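Local coordinates for putative carbonic anhydrase (PDB 3LAS) that catalyses the reversible hydration of carbon dioxide to bicarbonate as a zinc-dependent carbonic anhydrase of the beta class, at the interface of chains A and B. Coordinates in Å, arbitrary orientation; residue numbers count along the deposited sequence, not the author numbering. Chains: chain A/B, Putative carbonic anhydrase.

Contact 1: the interface of chains A and B. Residues chain A 98-99, 104, 107-108; chain B 75-76, 79-80.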
loop_
_atom_site.group_PDB
_atom_site.type_symbol
_atom_site.label_atom_id
_atom_site.label_comp_id
_atom_site.label_asym_id
_atom_site.label_seq_id
_atom_site.Cartn_x
_atom_site.Cartn_y
_atom_site.Cartn_z
ATOM N N THR A 98 13.872 -10.614 8.079
ATOM C CA THR A 98 15.193 -10.176 8.572
ATOM C C THR A 98 15.292 -9.822 10.001
ATOM O O THR A 98 16.357 -9.431 10.461
ATOM C CB THR A 98 15.689 -8.980 7.739
ATOM O OG1 THR A 98 14.940 -7.795 8.027
ATOM C CG2 THR A 98 15.653 -9.299 6.214
ATOM N N PHE A 99 14.175 -9.938 10.719
ATOM C CA PHE A 99 14.168 -9.611 12.178
ATOM C C PHE A 99 13.173 -10.446 12.898
ATOM O O PHE A 99 12.229 -10.981 12.315
ATOM C CB PHE A 99 13.912 -8.102 12.360
ATOM C CG PHE A 99 12.501 -7.713 12.010
ATOM C CD1 PHE A 99 11.483 -7.694 12.991
ATOM C CD2 PHE A 99 12.162 -7.324 10.711
ATOM C CE1 PHE A 99 10.163 -7.360 12.583
ATOM C CE2 PHE A 99 10.913 -6.973 10.373
ATOM C CZ PHE A 99 9.866 -7.047 11.265
ATOM N N PHE A 104 14.010 -6.743 17.333
ATOM C CA PHE A 104 13.706 -5.418 16.767
ATOM C C PHE A 104 13.255 -4.491 17.880
ATOM O O PHE A 104 13.640 -3.357 17.962
ATOM C CB PHE A 104 12.671 -5.562 15.701
ATOM C CG PHE A 104 12.482 -4.318 14.913
ATOM C CD1 PHE A 104 11.229 -3.850 14.667
ATOM C CD2 PHE A 104 13.531 -3.635 14.275
ATOM C CE1 PHE A 104 10.995 -2.738 13.859
ATOM C CE2 PHE A 104 13.259 -2.494 13.447
ATOM C CZ PHE A 104 11.990 -2.034 13.303
ATOM N N GLN A 107 16.207 -3.179 19.652
ATOM C CA GLN A 107 16.804 -2.157 18.900
ATOM C C GLN A 107 16.061 -0.828 19.001
ATOM O O GLN A 107 16.673 0.259 19.146
ATOM C CB GLN A 107 16.855 -2.596 17.439
ATOM C CG GLN A 107 17.575 -1.570 16.481
ATOM C CD GLN A 107 17.520 -1.984 15.049
ATOM O OE1 GLN A 107 17.150 -1.185 14.110
ATOM N NE2 GLN A 107 17.821 -3.227 14.813
ATOM N N LEU A 108 14.720 -0.853 18.959
ATOM C CA LEU A 108 13.968 0.360 19.110
ATOM C C LEU A 108 14.151 0.995 20.490
ATOM O O LEU A 108 14.168 2.221 20.605
ATOM C CB LEU A 108 12.501 0.134 18.804
ATOM C CG LEU A 108 12.237 -0.396 17.400
ATOM C CD1 LEU A 108 10.757 -0.629 17.266
ATOM C CD2 LEU A 108 12.623 0.579 16.250
ATOM N N VAL B 75 8.106 2.197 10.667
ATOM C CA VAL B 75 9.197 1.936 11.598
ATOM C C VAL B 75 10.088 0.826 10.982
ATOM O O VAL B 75 11.317 0.887 11.078
ATOM C CB VAL B 75 8.587 1.459 12.934
ATOM C CG1 VAL B 75 9.713 0.866 13.863
ATOM C CG2 VAL B 75 7.892 2.651 13.558
ATOM N N ILE B 76 9.501 -0.186 10.372
ATOM C CA ILE B 76 10.313 -1.201 9.666
ATOM C C ILE B 76 11.074 -0.536 8.541
ATOM O O ILE B 76 12.312 -0.740 8.386
ATOM C CB ILE B 76 9.441 -2.385 9.178
ATOM C CG1 ILE B 76 8.909 -3.139 10.405
ATOM C CG2 ILE B 76 10.222 -3.277 8.215
ATOM C CD1 ILE B 76 7.727 -4.035 10.025
ATOM N N GLN B 79 13.797 2.003 10.503
ATOM C CA GLN B 79 14.733 1.493 11.472
ATOM C C GLN B 79 15.329 0.195 11.006
ATOM O O GLN B 79 16.503 -0.104 11.399
ATOM C CB GLN B 79 14.008 1.247 12.827
ATOM C CG GLN B 79 13.406 2.561 13.369
ATOM C CD GLN B 79 14.384 3.727 13.338
ATOM O OE1 GLN B 79 15.539 3.585 13.743
ATOM N NE2 GLN B 79 13.877 4.873 12.919
ATOM N N GLN B 80 14.669 -0.632 10.210
ATOM C CA GLN B 80 15.284 -1.830 9.676
ATOM C C GLN B 80 15.809 -1.658 8.320
ATOM O O GLN B 80 16.831 -2.324 7.973
ATOM C CB GLN B 80 14.278 -3.007 9.732
ATOM C CG GLN B 80 14.783 -4.408 9.343
ATOM C CD GLN B 80 15.754 -4.970 10.373
ATOM O OE1 GLN B 80 16.084 -4.354 11.385
ATOM N NE2 GLN B 80 16.228 -6.155 10.064
HETATM O O HOH W 1 16.717 1.472 15.025
#
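The A:Phe104 ring meets helix 68-80 of chain B with its rim. The carbonyl oxygen of B:Val75 lies at the ring edge, in plane, 3.7 Å from A:Phe104 CZ. The same CZ touches the methyl B:Val75 CG1. One face of the ring takes A:Leu108 CD2 from its own helix, and this methyl also packs on B:Gln79 CG at 3.6 Å. A:Phe104 has CG anti to the backbone N (chi1 -170°), which carries the ring tip to B:Val75.

A:Phe99 has A:Thr98 OG1 of its own chain at its ring edge, in plane. Its tip, CZ, meets B:Ile76 CD1 at 3.9 Å, the two side chains crossing at about a right angle.

B:Gln80 fits between these groups. The bend at chi2 (70°) turns its amide towards A:Thr98. The amide stands nearly perpendicular to the A:Phe104 ring, with OE1 3.9 Å from A:Phe104 CD2. The amide NE2 turns the other way and gives a hydrogen bond of 2.9 Å to the hydroxyl A:Thr98 OG1, close to straight and nearly in the amide plane.

As modelled, a water bridges the side-chain oxygens A:Gln107 OE1 and B:Gln79 OE1. A:Gln107 OE1 also faces the backbone oxygen B:Gln79 O at 3.0 Å. Both can only accept, so this pair is doubtful. The flipped A:Gln107 amide may be the true orientation; its nitrogen could then donate to B:Gln79 O and to the water.

Contact 2: the interface of chains A and B. Residues chain A 46, 51-55; chain B 41-44.
B:His44 is gripped on both faces by chain A, with A:Leu53 on one side and A:Ala46 on the other. The side chain leaves the backbone with CG anti to the carbonyl carbon (chi1 -73°), which sets the ring between them. Its CB lies 3.9 Å from A:Leu53 CD1. CG is nearer to the same methyl, at 3.6 Å. CD2 also meets it, so A:Leu53 CD1 sits over one face of the imidazole, towards the rim. ND1 has A:Ala46 CB at 3.5 Å, on the opposite face. At the tip, CE1 touches A:Ala46 CB and comes within 3.6 Å of the backbone oxygen A:Ala52 O. B:His44 NE2 is 3.9 Å from A:Ala52 O. Both methyls make CH-pi contacts with the ring and should restrict its movement.

A:Leu53 has CG anti to its backbone N (chi1 -160°), which brings CD1 over the B:His44 ring and against the backbone oxygen B:Arg42 O.

Next to it, A:Gly54 N donates a 2.8 Å hydrogen bond to the carbonyl oxygen B:Ser41 O. The return bond from the hydroxyl B:Ser41 OG to A:Gly54 O is weak. Within chain A, the carboxylate oxygen A:Asp55 OD2 accepts from A:Ala52 N at 2.8 Å, bracing the loop.

B:Ser41 and B:Arg42 belong to the CXDXR motif of beta-class enzymes, which begins at the zinc ligand B:Cys38. The dimer contact thus probably steadies the loop that shapes the active site.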
loop_
_atom_site.group_PDB
_atom_site.type_symbol
_atom_site.label_atom_id
_atom_site.label_comp_id
_atom_site.label_asym_id
_atom_site.label_seq_id
_atom_site.Cartn_x
_atom_site.Cartn_y
_atom_site.Cartn_z
ATOM N N ALA A 46 2.021 -2.791 -11.030
ATOM C CA ALA A 46 1.337 -2.729 -12.315
ATOM C C ALA A 46 2.035 -3.490 -13.389
ATOM O O ALA A 46 1.376 -4.371 -14.030
ATOM C CB ALA A 46 1.083 -1.240 -12.734
ATOM N N LEU A 51 -1.255 -4.627 -15.131
ATOM C CA LEU A 51 -2.381 -3.684 -14.851
ATOM C C LEU A 51 -2.309 -2.494 -15.716
ATOM O O LEU A 51 -1.322 -1.762 -15.752
ATOM C CB LEU A 51 -2.348 -3.213 -13.393
ATOM C CG LEU A 51 -2.270 -4.343 -12.331
ATOM C CD1 LEU A 51 -2.225 -3.633 -10.971
ATOM C CD2 LEU A 51 -3.463 -5.272 -12.490
ATOM N N ALA A 52 -3.413 -2.192 -16.374
ATOM C CA ALA A 52 -3.641 -0.848 -16.942
ATOM C C ALA A 52 -4.073 0.119 -15.848
ATOM O O ALA A 52 -4.585 -0.283 -14.773
ATOM C CB ALA A 52 -4.768 -0.924 -18.007
ATOM N N LEU A 53 -3.868 1.409 -16.042
ATOM C CA LEU A 53 -4.361 2.352 -15.133
ATOM C C LEU A 53 -5.857 2.173 -14.884
ATOM O O LEU A 53 -6.628 1.986 -15.835
ATOM C CB LEU A 53 -4.026 3.781 -15.657
ATOM C CG LEU A 53 -4.052 4.897 -14.613
ATOM C CD1 LEU A 53 -2.899 4.683 -13.588
ATOM C CD2 LEU A 53 -3.913 6.281 -15.281
ATOM N N GLY A 54 -6.303 2.159 -13.624
ATOM C CA GLY A 54 -7.675 1.920 -13.235
ATOM C C GLY A 54 -8.074 0.475 -13.033
ATOM O O GLY A 54 -9.244 0.215 -12.736
ATOM N N ASP A 55 -7.148 -0.460 -13.226
ATOM C CA ASP A 55 -7.548 -1.878 -13.155
ATOM C C ASP A 55 -7.815 -2.433 -11.792
ATOM O O ASP A 55 -8.815 -3.169 -11.627
ATOM C CB ASP A 55 -6.509 -2.797 -13.835
ATOM C CG ASP A 55 -6.672 -2.915 -15.331
ATOM O OD1 ASP A 55 -7.652 -2.370 -15.886
ATOM O OD2 ASP A 55 -5.829 -3.599 -15.934
ATOM N N SER B 41 -6.997 2.598 -7.778
ATOM C CA SER B 41 -6.555 1.940 -9.014
ATOM C C SER B 41 -6.054 2.863 -10.094
ATOM O O SER B 41 -5.371 2.372 -11.005
ATOM C CB SER B 41 -7.728 1.116 -9.486
ATOM O OG SER B 41 -8.773 1.928 -10.010
ATOM N N ARG B 42 -6.370 4.161 -9.937
ATOM C CA ARG B 42 -5.972 5.141 -10.998
ATOM C C ARG B 42 -4.724 5.868 -10.640
ATOM O O ARG B 42 -4.369 6.825 -11.326
ATOM C CB ARG B 42 -7.098 6.159 -11.142
ATOM C CG ARG B 42 -8.443 5.451 -11.418
ATOM C CD ARG B 42 -9.655 6.425 -11.244
ATOM N NE ARG B 42 -9.717 6.822 -9.842
ATOM C CZ ARG B 42 -10.576 7.721 -9.383
ATOM N NH1 ARG B 42 -11.461 8.327 -10.183
ATOM N NH2 ARG B 42 -10.462 8.097 -8.132
ATOM N N LEU B 43 -3.992 5.401 -9.652
ATOM C CA LEU B 43 -2.675 5.934 -9.304
ATOM C C LEU B 43 -1.653 4.803 -9.423
ATOM O O LEU B 43 -1.706 3.837 -8.632
ATOM C CB LEU B 43 -2.705 6.538 -7.899
ATOM C CG LEU B 43 -1.334 6.901 -7.311
ATOM C CD1 LEU B 43 -0.595 7.879 -8.207
ATOM C CD2 LEU B 43 -1.587 7.549 -5.934
ATOM N N HIS B 44 -0.782 4.931 -10.397
ATOM C CA HIS B 44 0.343 4.080 -10.568
ATOM C C HIS B 44 1.564 4.947 -10.120
ATOM O O HIS B 44 2.010 5.832 -10.828
ATOM C CB HIS B 44 0.473 3.471 -11.962
ATOM C CG HIS B 44 -0.539 2.408 -12.197
ATOM N ND1 HIS B 44 -0.607 1.770 -13.417
ATOM C CD2 HIS B 44 -1.440 1.868 -11.350
ATOM C CE1 HIS B 44 -1.570 0.897 -13.311
ATOM N NE2 HIS B 44 -2.092 0.914 -12.084
#

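Contact 3: the interface of chains A and B. Residues chain A 57-59, 73, 76-77, 81; chain B 39, 60-62.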
loop_
_atom_site.group_PDB
_atom_site.type_symbol
_atom_site.label_atom_id
_atom_site.label_comp_id
_atom_site.label_asym_id
_atom_site.label_seq_id
_atom_site.Cartn_x
_atom_site.Cartn_y
_atom_site.Cartn_z
ATOM N N HIS A 57 -7.277 -2.185 -7.193
ATOM C CA HIS A 57 -6.760 -1.577 -5.993
ATOM C C HIS A 57 -5.475 -2.266 -5.534
ATOM O O HIS A 57 -5.327 -3.500 -5.692
ATOM C CB HIS A 57 -7.802 -1.680 -4.820
ATOM C CG HIS A 57 -8.864 -0.653 -4.934
ATOM N ND1 HIS A 57 -10.183 -0.861 -4.577
ATOM C CD2 HIS A 57 -8.789 0.618 -5.402
ATOM C CE1 HIS A 57 -10.860 0.271 -4.723
ATOM N NE2 HIS A 57 -10.043 1.181 -5.286
ATOM N N ILE A 58 -4.569 -1.444 -5.031
ATOM C CA ILE A 58 -3.223 -1.964 -4.607
ATOM C C ILE A 58 -3.004 -1.490 -3.199
ATOM O O ILE A 58 -2.899 -0.289 -2.948
ATOM C CB ILE A 58 -2.089 -1.496 -5.530
ATOM C CG1 ILE A 58 -2.427 -1.907 -6.994
ATOM C CG2 ILE A 58 -0.772 -2.095 -5.091
ATOM C CD1 ILE A 58 -1.511 -1.182 -8.025
ATOM N N LEU A 59 -3.053 -2.429 -2.250
ATOM C CA LEU A 59 -2.816 -2.204 -0.811
ATOM C C LEU A 59 -1.427 -2.676 -0.505
ATOM O O LEU A 59 -1.037 -3.777 -0.925
ATOM C CB LEU A 59 -3.811 -2.931 0.085
ATOM C CG LEU A 59 -5.265 -2.452 0.021
ATOM C CD1 LEU A 59 -5.964 -2.819 -1.291
ATOM C CD2 LEU A 59 -6.044 -3.152 1.111
ATOM N N SER A 73 -9.513 -1.274 4.754
ATOM C CA SER A 73 -9.344 -0.846 3.392
ATOM C C SER A 73 -10.060 -1.766 2.413
ATOM O O SER A 73 -10.616 -1.281 1.395
ATOM C CB SER A 73 -7.856 -0.725 3.066
ATOM O OG SER A 73 -7.226 0.243 3.924
ATOM N N ILE A 76 -13.808 -1.077 2.436
ATOM C CA ILE A 76 -14.101 0.073 1.569
ATOM C C ILE A 76 -13.976 -0.365 0.137
ATOM O O ILE A 76 -14.879 -0.071 -0.718
ATOM C CB ILE A 76 -13.142 1.266 1.934
ATOM C CG1 ILE A 76 -13.514 1.761 3.313
ATOM C CG2 ILE A 76 -13.236 2.342 0.856
ATOM C CD1 ILE A 76 -12.379 2.658 3.910
ATOM N N SER A 77 -12.921 -1.061 -0.233
ATOM C CA SER A 77 -12.752 -1.493 -1.640
ATOM C C SER A 77 -13.934 -2.315 -2.161
ATOM O O SER A 77 -14.337 -2.129 -3.305
ATOM C CB SER A 77 -11.443 -2.344 -1.686
ATOM O OG SER A 77 -11.212 -2.846 -2.989
ATOM N N LEU A 81 -16.570 0.331 -3.241
ATOM C CA LEU A 81 -15.925 0.428 -4.547
ATOM C C LEU A 81 -16.041 -0.806 -5.424
ATOM O O LEU A 81 -15.363 -0.839 -6.458
ATOM C CB LEU A 81 -14.494 1.024 -4.413
ATOM C CG LEU A 81 -14.441 2.304 -3.644
ATOM C CD1 LEU A 81 -12.999 2.776 -3.386
ATOM C CD2 LEU A 81 -15.264 3.460 -4.364
ATOM N N MET B 39 -4.795 3.316 -2.015
ATOM C CA MET B 39 -4.939 2.151 -2.874
ATOM C C MET B 39 -5.500 2.384 -4.280
ATOM O O MET B 39 -5.541 1.447 -5.077
ATOM C CB MET B 39 -5.762 1.120 -2.134
ATOM C CG MET B 39 -7.236 1.527 -2.024
ATOM S SD MET B 39 -8.139 0.421 -0.922
ATOM C CE MET B 39 -9.755 1.113 -1.056
ATOM N N ARG B 60 0.272 1.680 0.863
ATOM C CA ARG B 60 -1.029 2.105 0.293
ATOM C C ARG B 60 -2.132 1.507 1.117
ATOM O O ARG B 60 -2.151 0.275 1.415
ATOM C CB ARG B 60 -1.199 1.661 -1.165
ATOM C CG ARG B 60 -0.007 2.098 -2.058
ATOM C CD ARG B 60 -0.175 1.773 -3.560
ATOM N NE ARG B 60 -1.228 2.628 -4.132
ATOM C CZ ARG B 60 -1.442 2.747 -5.430
ATOM N NH1 ARG B 60 -0.697 2.174 -6.321
ATOM N NH2 ARG B 60 -2.423 3.519 -5.810
ATOM N N ASN B 61 -3.150 2.318 1.439
ATOM C CA ASN B 61 -4.338 1.823 2.149
ATOM C C ASN B 61 -5.497 2.656 1.634
ATOM O O ASN B 61 -5.339 3.482 0.738
ATOM C CB ASN B 61 -4.142 1.873 3.685
ATOM C CG ASN B 61 -4.045 3.273 4.219
ATOM O OD1 ASN B 61 -4.261 4.265 3.496
ATOM N ND2 ASN B 61 -3.722 3.364 5.477
ATOM N N ALA B 62 -6.690 2.484 2.220
ATOM C CA ALA B 62 -7.813 3.355 1.788
ATOM C C ALA B 62 -7.641 4.762 2.304
ATOM O O ALA B 62 -7.607 5.001 3.511
ATOM C CB ALA B 62 -9.098 2.759 2.305
#
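B:Met39 pushes its whole side chain into chain A, between strand 56-61 and helix 68-80. CG stands between the backbone N and the carbonyl carbon (chi1 72°), and the chain is extended beyond it, which lets it reach the helix. CG meets the A:His57 ring at CD2, 3.8 Å away. SD packs on A:Leu59 CD1 at 3.9 Å, the two side chains lying alongside and pointing the same way. The terminal methyl CE sits over one face of the A:His57 imidazole, towards the rim, and also touches A:Ser77 CB at 3.9 Å. A hydrogen bond within chain A helps fix that ring: A:His57 ND1 and the hydroxyl A:Ser77 OG are 2.7 Å apart, with OG in plane at the ring edge. The B:Met39 backbone is held too. Its carbonyl oxygen accepts from A:Ile58 N at 3.1 Å.

A:Ser73 uses its hydroxyl OG to accept from B:Ala62 N, a hydrogen bond of 2.9 Å. B:Ala62 CB packs against A:Ile76 CD1 at 3.7 Å, about one turn further along the helix of A:Ser73.

B:Arg60 crosses A:Ile58, its guanidinium NH1 lying 3.9 Å from the side-chain tip A:Ile58 CD1.

B:Met39 directly follows strand 33-38 and the zinc ligand B:Cys38. Its partners come from strand 56-61 and helix 68-80 of chain A, while B:Arg60 to B:Ala62 span the end of the matching strand of chain B and the start of 3-10 helix 62-64.

Contact 2 and contact 3 are neighbours, their C-alpha centres about 12 Å apart. Contact 1 is remote, its C-alpha centre about 31 Å from that of contact 2 and 26 Å from that of contact 3. Helix 68-80 serves twice: from chain B in contact 1, with B:Ile76, and from chain A in contact 3, with A:Ile76. By the two-fold symmetry each copy makes both. Contacts 2 and 3 share the CXDXR segment of chain B, with B:Met39 in contact 3 and B:Ser41 and B:Arg42 in contact 2. Because they hold the segment after B:Cys38, dimerisation, usual in beta-class enzymes, probably helps steady both zinc sites.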